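Local coordinates for protein methylornithine synthase PylB (Methanosarcina barkeri, PDB 3T7V) that catalyses the radical isomerisation of L-lysine to (3R)-3-methyl-D-ornithine in pyrrolysine biosynthesis, using a [4Fe-4S] cluster and S-adenosylmethionine, at residues L61-Y66 with A106-V111; Y70-C75 with M115-Y120; S257-I262 with V287-A292. All coordinates share one frame; numbering follows the deposited sequence.

Contact 1 of 3, residues L61-Y66 with A106-V111; sequences LNCFIY and AGFHMV. With MD0 (5-amino-D-isoleucine), chain D.
The Phe108 ring lies against Cys63, whose CB sits over the centre of one face, 3.5 Å from the ring centroid, as a CH-pi contact. Cys63 SG, anti to the backbone N (chi1 -174°), stays over the same ring at 4.2 Å from its centroid and adds a sulfur-aromatic contact. Leu61 O lies in the ring plane at the Phe108 edge. Phe64 lines the pocket of the bound product, 5-amino-D-isoleucine: ligand CA stands above one ring face, toward the rim, and Phe64 CE1 is 3.5 Å from ligand CB. The His109 ring meets Leu61 edge-on: Leu61 N donates to His109 ND1 over 2.9 Å, from a position tilted 21° out of the imidazole plane, while NE2 donates to Ala339 O, so both ring nitrogens are engaged and the rotation of the ring is fixed. Leu61 O takes a bond from His109 N (2.9 Å) and a weak one from Met110 N. Two residues past Leu61, Cys63 N donates to Met110 O (3.0 Å), within the parallel bridges Asn62-Met110 and Cys63-Val111. Residues 106-109 lead into strand 110-115, which lies parallel to its neighbour 58-68 in the TIM-barrel-type radical SAM core. Strand 296-300 pairs with 58-68 as well, and Ile324 of helix 324-334 packs on both Leu61 and Phe108.

Contact 2 of 3, residues Y70-C75 with M115-Y120; sequences YCKNQC and MGEDPY. With SF4 (iron/sulfur cluster), chain B; SAM (S-adenosylmethionine), chain C.
Cys71 and Glu117 meet where the CX3CX2C cluster loop of radical SAM enzymes (Cys71, Cys75, Cys78) crosses the turn after strand 110-115. Cys71 SG, anti to its backbone N (chi1 -167°), binds an iron of the [4Fe-4S] cluster at 2.3 Å and accepts from Glu117 N (3.3 Å) and Asn73 N, two N-H groups that probably temper the charge on the thiolate. Cys75 SG holds a second iron, and S-adenosylmethionine chelates a third through its N and O. The Lys72 and Glu117 side chains cross obliquely. The lysine chain passes over Glu117 O, CG 3.4 Å from it, and bends at chi4 (75°), leaving NZ and Glu117 OE1 in a long salt bridge of 3.8 Å. Glu117 OE2 accepts from Leu149 N. Glu117 is the centre of an inverse gamma turn, and its O takes Lys72 N (2.9 Å) from above the carbonyl plane. Gly116 CA approaches Tyr70 O to 3.2 Å, a CA-H...O contact. Tyr70 CB rests against the Asp118 carboxylate. Asp118 is the N-cap of helix 119-123: OD2 bonds Ser68 OG and forms a salt bridge with Arg90, while OD1 accepts from Tyr120 N at 2.9 Å, met from above the carboxylate plane.

Contact 3 of 3, residues S257-I262 with V287-A292; sequences SELKII and VLRLNA
Two helices of the TIM-barrel-type fold, 258-268 and 278-291, come together here, the start of the first beside the end of the second. The axes of segments 258-262 and 287-291 run in roughly the same direction, 29° apart, and approach to 9.3 Å. A side-on salt bridge joins them: Arg289 NE donates to Glu258 OE2 (2.8 Å) and Arg289 NH2 to Glu258 OE1 (2.9 Å), one nitrogen to each carboxylate oxygen. The two flat groups are far from coplanar, their planes 81° apart, and both nitrogens meet the oxygens from above the carboxylate plane. Glu258 CG is anti to the backbone N (chi1 -179°) and the chain beyond is extended; Arg289, likewise extended from CG to NE, crosses it at about a right angle. Each partner has a further hold: Thr238 OG1 bonds to Glu258 OE1, while Glu281 and Gly285 O take Arg289 NH1. These bonds satisfy the buried ion pair and hold NE, NH1 and NH2 of the guanidinium.

Beside the ion pair the contact is apolar. Leu259 CD2 touches the Arg289 aliphatic chain at CG (3.8 Å) and Leu288 CB, and Ile262 CD1 also meets Arg289 CG, 3.7 Å away. Ala292 points its CB at the first helix, 3.5 Å from Leu259 O and 4.0 Å from Ile262 CG2. Ser257 is the N-cap of helix 258-268, its OG accepting from Lys260 N.

Ser263 OG bonds to Ala292 O, tying the end of the second segment to the first helix. Inward, Val236 of strand 233-238 touches both Glu258 and Ile262; from helix 37-55, Tyr44 packs on Leu259 and Ala292, and helix 324-334 touches Leu290.

Contacts 1 and 2 are built from the same two runs of chain, their segments alternating: strand 58-68 leads into the cluster loop, and strand 110-115 leads into the turn at Gly116. Their centres are about 23 Å apart, yet they touch where Tyr66 CE1 comes 3.7 Å from Gly116 N. Contact 1 borders the product, 5-amino-D-isoleucine, through Phe64, whereas contact 2 supplies two of the three cysteines of the cluster that binds S-adenosylmethionine. Contact 3 stands apart, its centre about 21 Å from that of contact 1 and about 30 Å from that of contact 2; even so, the Glu258 side chain comes within about 8 Å of both bound ligands.

Contact 1 of 3, residues L61-Y66 with A106-V111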
loop_
_atom_site.group_PDB
_atom_site.type_symbol
_atom_site.label_atom_id
_atom_site.label_comp_id
_atom_site.label_asym_id
_atom_site.label_seq_id
_atom_site.Cartn_x
_atom_site.Cartn_y
_atom_site.Cartn_z
ATOM N N LEU A 61 -1.529 -7.170 -9.926
ATOM C CA LEU A 61 -0.523 -7.877 -9.092
ATOM C C LEU A 61 0.742 -7.019 -8.982
ATOM O O LEU A 61 1.334 -6.638 -10.003
ATOM C CB LEU A 61 -0.159 -9.216 -9.687
ATOM C CG LEU A 61 -1.330 -10.134 -9.931
ATOM C CD1 LEU A 61 -0.908 -11.363 -10.770
ATOM C CD2 LEU A 61 -1.942 -10.563 -8.601
ATOM N N ASN A 62 1.168 -6.687 -7.752
ATOM C CA ASN A 62 2.341 -5.773 -7.533
ATOM C C ASN A 62 3.373 -6.532 -6.732
ATOM O O ASN A 62 3.075 -7.057 -5.612
ATOM C CB ASN A 62 1.822 -4.576 -6.704
ATOM C CG ASN A 62 2.786 -3.390 -6.641
ATOM O OD1 ASN A 62 3.741 -3.295 -7.365
ATOM N ND2 ASN A 62 2.412 -2.412 -5.790
ATOM N N CYS A 63 4.565 -6.637 -7.299
ATOM C CA CYS A 63 5.681 -7.260 -6.525
ATOM C C CYS A 63 6.307 -6.260 -5.589
ATOM O O CYS A 63 6.370 -5.096 -5.888
ATOM C CB CYS A 63 6.697 -7.683 -7.517
ATOM S SG CYS A 63 8.068 -8.628 -6.840
ATOM N N PHE A 64 6.724 -6.687 -4.435
ATOM C CA PHE A 64 7.318 -5.786 -3.450
ATOM C C PHE A 64 8.786 -6.118 -3.291
ATOM O O PHE A 64 9.154 -7.245 -2.880
ATOM C CB PHE A 64 6.586 -6.058 -2.117
ATOM C CG PHE A 64 7.086 -5.164 -0.998
ATOM C CD1 PHE A 64 6.947 -3.781 -1.132
ATOM C CD2 PHE A 64 7.692 -5.673 0.144
ATOM C CE1 PHE A 64 7.406 -2.899 -0.149
ATOM C CE2 PHE A 64 8.158 -4.789 1.150
ATOM C CZ PHE A 64 8.016 -3.429 0.982
ATOM N N ILE A 65 9.637 -5.150 -3.553
ATOM C CA ILE A 65 11.115 -5.281 -3.418
ATOM C C ILE A 65 11.613 -4.267 -2.430
ATOM O O ILE A 65 11.807 -3.068 -2.759
ATOM C CB ILE A 65 11.830 -5.090 -4.759
ATOM C CG1 ILE A 65 11.278 -6.094 -5.834
ATOM C CG2 ILE A 65 13.355 -5.304 -4.569
ATOM C CD1 ILE A 65 11.953 -5.870 -7.189
ATOM N N TYR A 66 11.820 -4.758 -1.211
ATOM C CA TYR A 66 12.318 -3.893 -0.114
ATOM C C TYR A 66 13.834 -3.977 -0.215
ATOM O O TYR A 66 14.452 -4.955 0.213
ATOM C CB TYR A 66 11.790 -4.488 1.196
ATOM C CG TYR A 66 11.814 -3.568 2.400
ATOM C CD1 TYR A 66 12.369 -2.302 2.403
ATOM C CD2 TYR A 66 11.259 -4.045 3.584
ATOM C CE1 TYR A 66 12.303 -1.471 3.512
ATOM C CE2 TYR A 66 11.208 -3.240 4.716
ATOM C CZ TYR A 66 11.749 -1.978 4.652
ATOM O OH TYR A 66 11.675 -1.259 5.842
ATOM N N ALA A 106 6.870 -13.121 -15.069
ATOM C CA ALA A 106 6.171 -13.815 -14.023
ATOM C C ALA A 106 4.718 -13.447 -13.966
ATOM O O ALA A 106 3.948 -14.228 -13.389
ATOM C CB ALA A 106 6.822 -13.592 -12.636
ATOM N N GLY A 107 4.307 -12.319 -14.542
ATOM C CA GLY A 107 2.892 -11.989 -14.552
ATOM C C GLY A 107 2.577 -10.780 -13.718
ATOM O O GLY A 107 1.370 -10.418 -13.551
ATOM N N PHE A 108 3.610 -10.096 -13.162
ATOM C CA PHE A 108 3.330 -8.843 -12.426
ATOM C C PHE A 108 2.958 -7.659 -13.340
ATOM O O PHE A 108 3.414 -7.516 -14.463
ATOM C CB PHE A 108 4.568 -8.406 -11.602
ATOM C CG PHE A 108 4.879 -9.366 -10.499
ATOM C CD1 PHE A 108 4.082 -9.331 -9.346
ATOM C CD2 PHE A 108 5.976 -10.260 -10.598
ATOM C CE1 PHE A 108 4.364 -10.158 -8.277
ATOM C CE2 PHE A 108 6.242 -11.123 -9.533
ATOM C CZ PHE A 108 5.447 -11.061 -8.377
ATOM N N HIS A 109 2.038 -6.834 -12.824
ATOM C CA HIS A 109 1.691 -5.561 -13.477
ATOM C C HIS A 109 2.554 -4.398 -13.088
ATOM O O HIS A 109 2.700 -3.455 -13.874
ATOM C CB HIS A 109 0.213 -5.167 -13.186
ATOM C CG HIS A 109 -0.745 -6.209 -13.634
ATOM N ND1 HIS A 109 -1.175 -7.192 -12.791
ATOM C CD2 HIS A 109 -1.317 -6.451 -14.859
ATOM C CE1 HIS A 109 -1.959 -8.048 -13.473
ATOM N NE2 HIS A 109 -2.055 -7.590 -14.737
ATOM N N MET A 110 3.237 -4.497 -11.941
ATOM C CA MET A 110 4.001 -3.380 -11.418
ATOM C C MET A 110 4.964 -3.967 -10.410
ATOM O O MET A 110 4.709 -5.075 -9.839
ATOM C CB MET A 110 3.057 -2.380 -10.740
ATOM C CG MET A 110 3.846 -1.105 -10.218
ATOM S SD MET A 110 2.765 0.344 -10.037
ATOM C CE MET A 110 1.660 -0.298 -8.810
ATOM N N VAL A 111 6.083 -3.278 -10.174
ATOM C CA VAL A 111 7.007 -3.613 -9.060
ATOM C C VAL A 111 7.130 -2.400 -8.160
ATOM O O VAL A 111 7.211 -1.276 -8.675
ATOM C CB VAL A 111 8.372 -4.064 -9.592
ATOM C CG1 VAL A 111 8.263 -5.324 -10.385
ATOM C CG2 VAL A 111 9.076 -2.994 -10.408
HETATM C C MD0 D . 2.599 -3.686 0.987
HETATM N N MD0 D . 4.503 -4.563 2.211
HETATM O O MD0 D . 2.135 -3.399 -0.135
HETATM C CA MD0 D . 4.073 -3.590 1.213
HETATM C CB MD0 D . 4.462 -2.150 1.666
HETATM C CD MD0 D . 4.932 0.144 0.567
HETATM N NE MD0 D . 4.620 0.960 -0.599
HETATM C CG MD0 D . 4.171 -1.176 0.486
HETATM C CG2 MD0 D . 3.722 -1.664 2.939
HETATM O OXT MD0 D . 1.894 -4.053 1.936
#

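Contact 2 of 3, residues Y70-C75 with M115-Y120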
loop_
_atom_site.group_PDB
_atom_site.type_symbol
_atom_site.label_atom_id
_atom_site.label_comp_id
_atom_site.label_asym_id
_atom_site.label_seq_id
_atom_site.Cartn_x
_atom_site.Cartn_y
_atom_site.Cartn_z
ATOM N N TYR A 70 17.570 -0.004 5.881
ATOM C CA TYR A 70 18.079 1.088 6.693
ATOM C C TYR A 70 17.166 2.293 6.670
ATOM O O TYR A 70 16.694 2.685 5.627
ATOM C CB TYR A 70 19.466 1.518 6.171
ATOM C CG TYR A 70 20.518 0.493 6.482
ATOM C CD1 TYR A 70 20.729 -0.583 5.614
ATOM C CD2 TYR A 70 21.263 0.592 7.631
ATOM C CE1 TYR A 70 21.663 -1.554 5.918
ATOM C CE2 TYR A 70 22.228 -0.417 7.913
ATOM C CZ TYR A 70 22.387 -1.458 7.019
ATOM O OH TYR A 70 23.345 -2.423 7.333
ATOM N N CYS A 71 16.965 2.900 7.833
ATOM C CA CYS A 71 16.127 4.116 7.922
ATOM C C CYS A 71 16.687 5.078 8.938
ATOM O O CYS A 71 17.046 4.657 10.039
ATOM C CB CYS A 71 14.734 3.747 8.274
ATOM S SG CYS A 71 13.636 5.207 7.998
ATOM N N LYS A 72 16.660 6.358 8.595
ATOM C CA LYS A 72 17.087 7.402 9.523
ATOM C C LYS A 72 15.921 7.982 10.374
ATOM O O LYS A 72 16.145 8.799 11.257
ATOM C CB LYS A 72 17.848 8.502 8.742
ATOM C CG LYS A 72 16.989 9.311 7.773
ATOM C CD LYS A 72 18.004 9.985 6.737
ATOM C CE LYS A 72 17.206 10.831 5.734
ATOM N NZ LYS A 72 16.780 12.056 6.412
ATOM N N ASN A 73 14.700 7.628 10.032
ATOM C CA ASN A 73 13.500 8.194 10.721
ATOM C C ASN A 73 13.125 7.338 11.949
ATOM O O ASN A 73 13.661 6.223 12.157
ATOM C CB ASN A 73 12.294 8.250 9.764
ATOM C CG ASN A 73 12.304 9.442 8.842
ATOM O OD1 ASN A 73 11.431 9.481 7.885
ATOM N ND2 ASN A 73 13.113 10.429 9.136
ATOM N N GLN A 74 12.217 7.878 12.744
ATOM C CA GLN A 74 11.922 7.291 14.069
ATOM C C GLN A 74 10.434 7.072 14.249
ATOM O O GLN A 74 9.822 7.359 15.301
ATOM C CB GLN A 74 12.609 8.022 15.256
ATOM C CG GLN A 74 12.221 9.415 15.309
ATOM C CD GLN A 74 12.958 10.108 16.485
ATOM O OE1 GLN A 74 12.861 9.689 17.657
ATOM N NE2 GLN A 74 13.825 11.003 16.118
ATOM N N CYS A 75 9.773 6.580 13.206
ATOM C CA CYS A 75 8.355 6.273 13.336
ATOM C C CYS A 75 8.072 5.326 14.493
ATOM O O CYS A 75 8.697 4.297 14.657
ATOM C CB CYS A 75 7.818 5.698 12.049
ATOM S SG CYS A 75 7.993 6.769 10.607
ATOM N N MET A 115 12.270 1.428 0.224
ATOM C CA MET A 115 13.361 1.469 1.182
ATOM C C MET A 115 12.902 2.235 2.397
ATOM O O MET A 115 11.986 3.053 2.374
ATOM C CB MET A 115 14.677 2.097 0.620
ATOM C CG MET A 115 14.411 3.506 0.033
ATOM S SD MET A 115 16.036 4.249 -0.327
ATOM C CE MET A 115 15.497 5.730 -1.151
ATOM N N GLY A 116 13.619 1.985 3.501
ATOM C CA GLY A 116 13.640 3.014 4.577
ATOM C C GLY A 116 14.319 4.276 4.056
ATOM O O GLY A 116 14.842 4.256 2.906
ATOM N N GLU A 117 14.308 5.356 4.809
ATOM C CA GLU A 117 15.041 6.546 4.393
ATOM C C GLU A 117 16.507 6.241 4.696
ATOM O O GLU A 117 17.052 6.644 5.706
ATOM C CB GLU A 117 14.538 7.785 5.127
ATOM C CG GLU A 117 13.077 8.110 4.752
ATOM C CD GLU A 117 12.761 9.596 4.893
ATOM O OE1 GLU A 117 13.635 10.412 5.192
ATOM O OE2 GLU A 117 11.536 9.877 4.641
ATOM N N ASP A 118 17.146 5.561 3.715
ATOM C CA ASP A 118 18.517 5.016 3.975
ATOM C C ASP A 118 19.505 6.157 3.733
ATOM O O ASP A 118 19.594 6.646 2.595
ATOM C CB ASP A 118 18.700 3.863 2.980
ATOM C CG ASP A 118 20.087 3.259 3.038
ATOM O OD1 ASP A 118 20.929 3.743 3.754
ATOM O OD2 ASP A 118 20.234 2.277 2.276
ATOM N N PRO A 119 20.333 6.438 4.738
ATOM C CA PRO A 119 21.348 7.475 4.550
ATOM C C PRO A 119 22.240 7.294 3.346
ATOM O O PRO A 119 22.699 8.247 2.769
ATOM C CB PRO A 119 22.195 7.352 5.850
ATOM C CG PRO A 119 21.245 6.773 6.856
ATOM C CD PRO A 119 20.302 5.870 6.109
ATOM N N TYR A 120 22.543 6.040 2.950
ATOM C CA TYR A 120 23.337 5.783 1.753
ATOM C C TYR A 120 22.706 6.397 0.492
ATOM O O TYR A 120 23.380 7.032 -0.332
ATOM C CB TYR A 120 23.519 4.281 1.613
ATOM C CG TYR A 120 24.250 3.908 0.321
ATOM C CD1 TYR A 120 25.639 4.018 0.220
ATOM C CD2 TYR A 120 23.538 3.452 -0.795
ATOM C CE1 TYR A 120 26.328 3.726 -0.970
ATOM C CE2 TYR A 120 24.166 3.140 -1.995
ATOM C CZ TYR A 120 25.600 3.234 -2.023
ATOM O OH TYR A 120 26.202 2.926 -3.214
HETATM FE FE1 SF4 B . 9.285 4.355 6.474
HETATM FE FE2 SF4 B . 11.461 4.530 8.210
HETATM FE FE3 SF4 B . 9.543 2.772 8.808
HETATM FE FE4 SF4 B . 9.069 5.358 9.088
HETATM S S1 SF4 B . 10.624 4.194 10.249
HETATM S S2 SF4 B . 7.698 3.847 8.092
HETATM S S3 SF4 B . 10.210 6.300 7.399
HETATM S S4 SF4 B . 10.887 2.665 7.026
HETATM N N SAM C . 10.174 4.494 4.483
HETATM C CA SAM C . 9.238 4.902 3.545
HETATM C C SAM C . 8.024 5.524 4.108
HETATM O O SAM C . 7.862 5.567 5.345
HETATM O OXT SAM C . 7.237 6.109 3.283
HETATM C CB SAM C . 8.543 3.862 3.007
HETATM C CG SAM C . 8.081 2.716 3.812
HETATM S SD SAM C . 6.274 2.406 3.626
HETATM C CE SAM C . 6.282 0.805 2.865
HETATM C "C5'" SAM C . 5.827 1.984 5.297
HETATM C "C4'" SAM C . 4.534 2.209 5.555
HETATM O "O4'" SAM C . 4.409 0.692 5.908
HETATM C "C3'" SAM C . 4.232 3.095 6.497
HETATM O "O3'" SAM C . 3.734 4.042 5.541
HETATM C "C2'" SAM C . 3.032 2.267 6.978
HETATM O "O2'" SAM C . 1.760 2.659 6.366
HETATM C "C1'" SAM C . 3.288 0.760 6.796
HETATM N N9 SAM C . 3.789 0.169 8.091
HETATM C C8 SAM C . 4.984 0.338 8.735
HETATM N N7 SAM C . 4.964 -0.339 9.873
HETATM C C5 SAM C . 3.744 -0.968 9.964
HETATM C C6 SAM C . 3.144 -1.744 10.968
HETATM N N6 SAM C . 3.763 -2.051 12.108
HETATM N N1 SAM C . 1.925 -2.254 10.736
HETATM C C2 SAM C . 1.234 -1.964 9.594
HETATM N N3 SAM C . 1.736 -1.124 8.656
HETATM C C4 SAM C . 3.008 -0.653 8.850
HETATM O O HOH W 1 14.552 11.844 7.337
#

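Contact 3 of 3, residues S257-I262 with V287-A292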
loop_
_atom_site.group_PDB
_atom_site.type_symbol
_atom_site.label_atom_id
_atom_site.label_comp_id
_atom_site.label_asym_id
_atom_site.label_seq_id
_atom_site.Cartn_x
_atom_site.Cartn_y
_atom_site.Cartn_z
ATOM N N SER A 257 -11.990 -2.172 11.520
ATOM C CA SER A 257 -11.196 -3.180 10.916
ATOM C C SER A 257 -10.791 -2.691 9.536
ATOM O O SER A 257 -11.512 -1.929 8.894
ATOM C CB SER A 257 -11.963 -4.470 10.846
ATOM O OG SER A 257 -12.873 -4.369 9.789
ATOM N N GLU A 258 -9.668 -3.197 9.088
ATOM C CA GLU A 258 -9.217 -2.933 7.741
ATOM C C GLU A 258 -10.296 -3.361 6.688
ATOM O O GLU A 258 -10.467 -2.682 5.704
ATOM C CB GLU A 258 -7.908 -3.662 7.572
ATOM C CG GLU A 258 -7.274 -3.467 6.199
ATOM C CD GLU A 258 -6.054 -4.321 6.010
ATOM O OE1 GLU A 258 -5.425 -4.735 7.064
ATOM O OE2 GLU A 258 -5.694 -4.578 4.821
ATOM N N LEU A 259 -11.003 -4.493 6.882
ATOM C CA LEU A 259 -11.963 -4.886 5.863
ATOM C C LEU A 259 -13.099 -3.911 5.690
ATOM O O LEU A 259 -13.512 -3.591 4.588
ATOM C CB LEU A 259 -12.534 -6.280 6.163
ATOM C CG LEU A 259 -11.509 -7.387 6.469
ATOM C CD1 LEU A 259 -12.361 -8.645 6.753
ATOM C CD2 LEU A 259 -10.648 -7.566 5.227
ATOM N N LYS A 260 -13.615 -3.410 6.825
ATOM C CA LYS A 260 -14.658 -2.377 6.784
ATOM C C LYS A 260 -14.155 -1.129 6.047
ATOM O O LYS A 260 -14.847 -0.530 5.249
ATOM C CB LYS A 260 -15.051 -2.022 8.259
ATOM C CG LYS A 260 -16.258 -1.161 8.442
ATOM C CD LYS A 260 -16.991 -1.520 9.806
ATOM C CE LYS A 260 -15.985 -1.568 10.906
ATOM N NZ LYS A 260 -16.726 -1.375 12.198
ATOM N N ILE A 261 -12.911 -0.738 6.329
ATOM C CA ILE A 261 -12.450 0.486 5.728
ATOM C C ILE A 261 -12.150 0.289 4.248
ATOM O O ILE A 261 -12.343 1.186 3.450
ATOM C CB ILE A 261 -11.216 1.036 6.461
ATOM C CG1 ILE A 261 -11.668 1.476 7.904
ATOM C CG2 ILE A 261 -10.542 2.242 5.758
ATOM C CD1 ILE A 261 -10.472 1.667 8.773
ATOM N N ILE A 262 -11.675 -0.913 3.859
ATOM C CA ILE A 262 -11.521 -1.230 2.392
ATOM C C ILE A 262 -12.850 -1.041 1.653
ATOM O O ILE A 262 -12.900 -0.450 0.580
ATOM C CB ILE A 262 -10.926 -2.617 2.146
ATOM C CG1 ILE A 262 -9.457 -2.640 2.513
ATOM C CG2 ILE A 262 -11.136 -3.024 0.692
ATOM C CD1 ILE A 262 -8.899 -4.048 2.536
ATOM N N VAL A 287 -7.845 -13.010 0.438
ATOM C CA VAL A 287 -9.190 -13.382 0.049
ATOM C C VAL A 287 -10.220 -12.443 0.717
ATOM O O VAL A 287 -11.101 -11.902 0.024
ATOM C CB VAL A 287 -9.457 -14.850 0.433
ATOM C CG1 VAL A 287 -10.894 -15.243 0.031
ATOM C CG2 VAL A 287 -8.463 -15.723 -0.337
ATOM N N LEU A 288 -10.053 -12.183 2.000
ATOM C CA LEU A 288 -10.997 -11.363 2.750
ATOM C C LEU A 288 -10.980 -9.923 2.205
ATOM O O LEU A 288 -12.010 -9.213 2.089
ATOM C CB LEU A 288 -10.585 -11.349 4.219
ATOM C CG LEU A 288 -10.800 -12.682 4.978
ATOM C CD1 LEU A 288 -10.190 -12.670 6.374
ATOM C CD2 LEU A 288 -12.286 -12.966 5.051
ATOM N N ARG A 289 -9.765 -9.486 1.881
ATOM C CA ARG A 289 -9.589 -8.051 1.414
ATOM C C ARG A 289 -10.118 -7.876 0.019
ATOM O O ARG A 289 -10.804 -6.861 -0.269
ATOM C CB ARG A 289 -8.100 -7.651 1.497
ATOM C CG ARG A 289 -7.634 -7.479 2.964
ATOM C CD ARG A 289 -6.132 -7.726 3.169
ATOM N NE ARG A 289 -5.816 -7.332 4.555
ATOM C CZ ARG A 289 -6.072 -8.075 5.661
ATOM N NH1 ARG A 289 -6.673 -9.279 5.577
ATOM N NH2 ARG A 289 -5.781 -7.567 6.864
ATOM N N LEU A 290 -9.856 -8.814 -0.899
ATOM C CA LEU A 290 -10.534 -8.769 -2.210
ATOM C C LEU A 290 -12.058 -8.850 -2.097
ATOM O O LEU A 290 -12.790 -8.072 -2.791
ATOM C CB LEU A 290 -10.066 -9.901 -3.159
ATOM C CG LEU A 290 -8.551 -9.781 -3.518
ATOM C CD1 LEU A 290 -8.098 -11.125 -4.126
ATOM C CD2 LEU A 290 -8.314 -8.609 -4.517
ATOM N N ASN A 291 -12.566 -9.699 -1.171
ATOM C CA ASN A 291 -14.022 -9.754 -0.993
ATOM C C ASN A 291 -14.588 -8.564 -0.272
ATOM O O ASN A 291 -15.800 -8.423 -0.211
ATOM C CB ASN A 291 -14.365 -11.048 -0.264
ATOM C CG ASN A 291 -14.247 -12.246 -1.175
ATOM O OD1 ASN A 291 -14.380 -12.122 -2.430
ATOM N ND2 ASN A 291 -14.030 -13.415 -0.588
ATOM N N ALA A 292 -13.757 -7.665 0.231
ATOM C CA ALA A 292 -14.242 -6.377 0.793
ATOM C C ALA A 292 -14.122 -5.238 -0.265
ATOM O O ALA A 292 -14.541 -4.107 0.016
ATOM C CB ALA A 292 -13.406 -5.980 2.008
#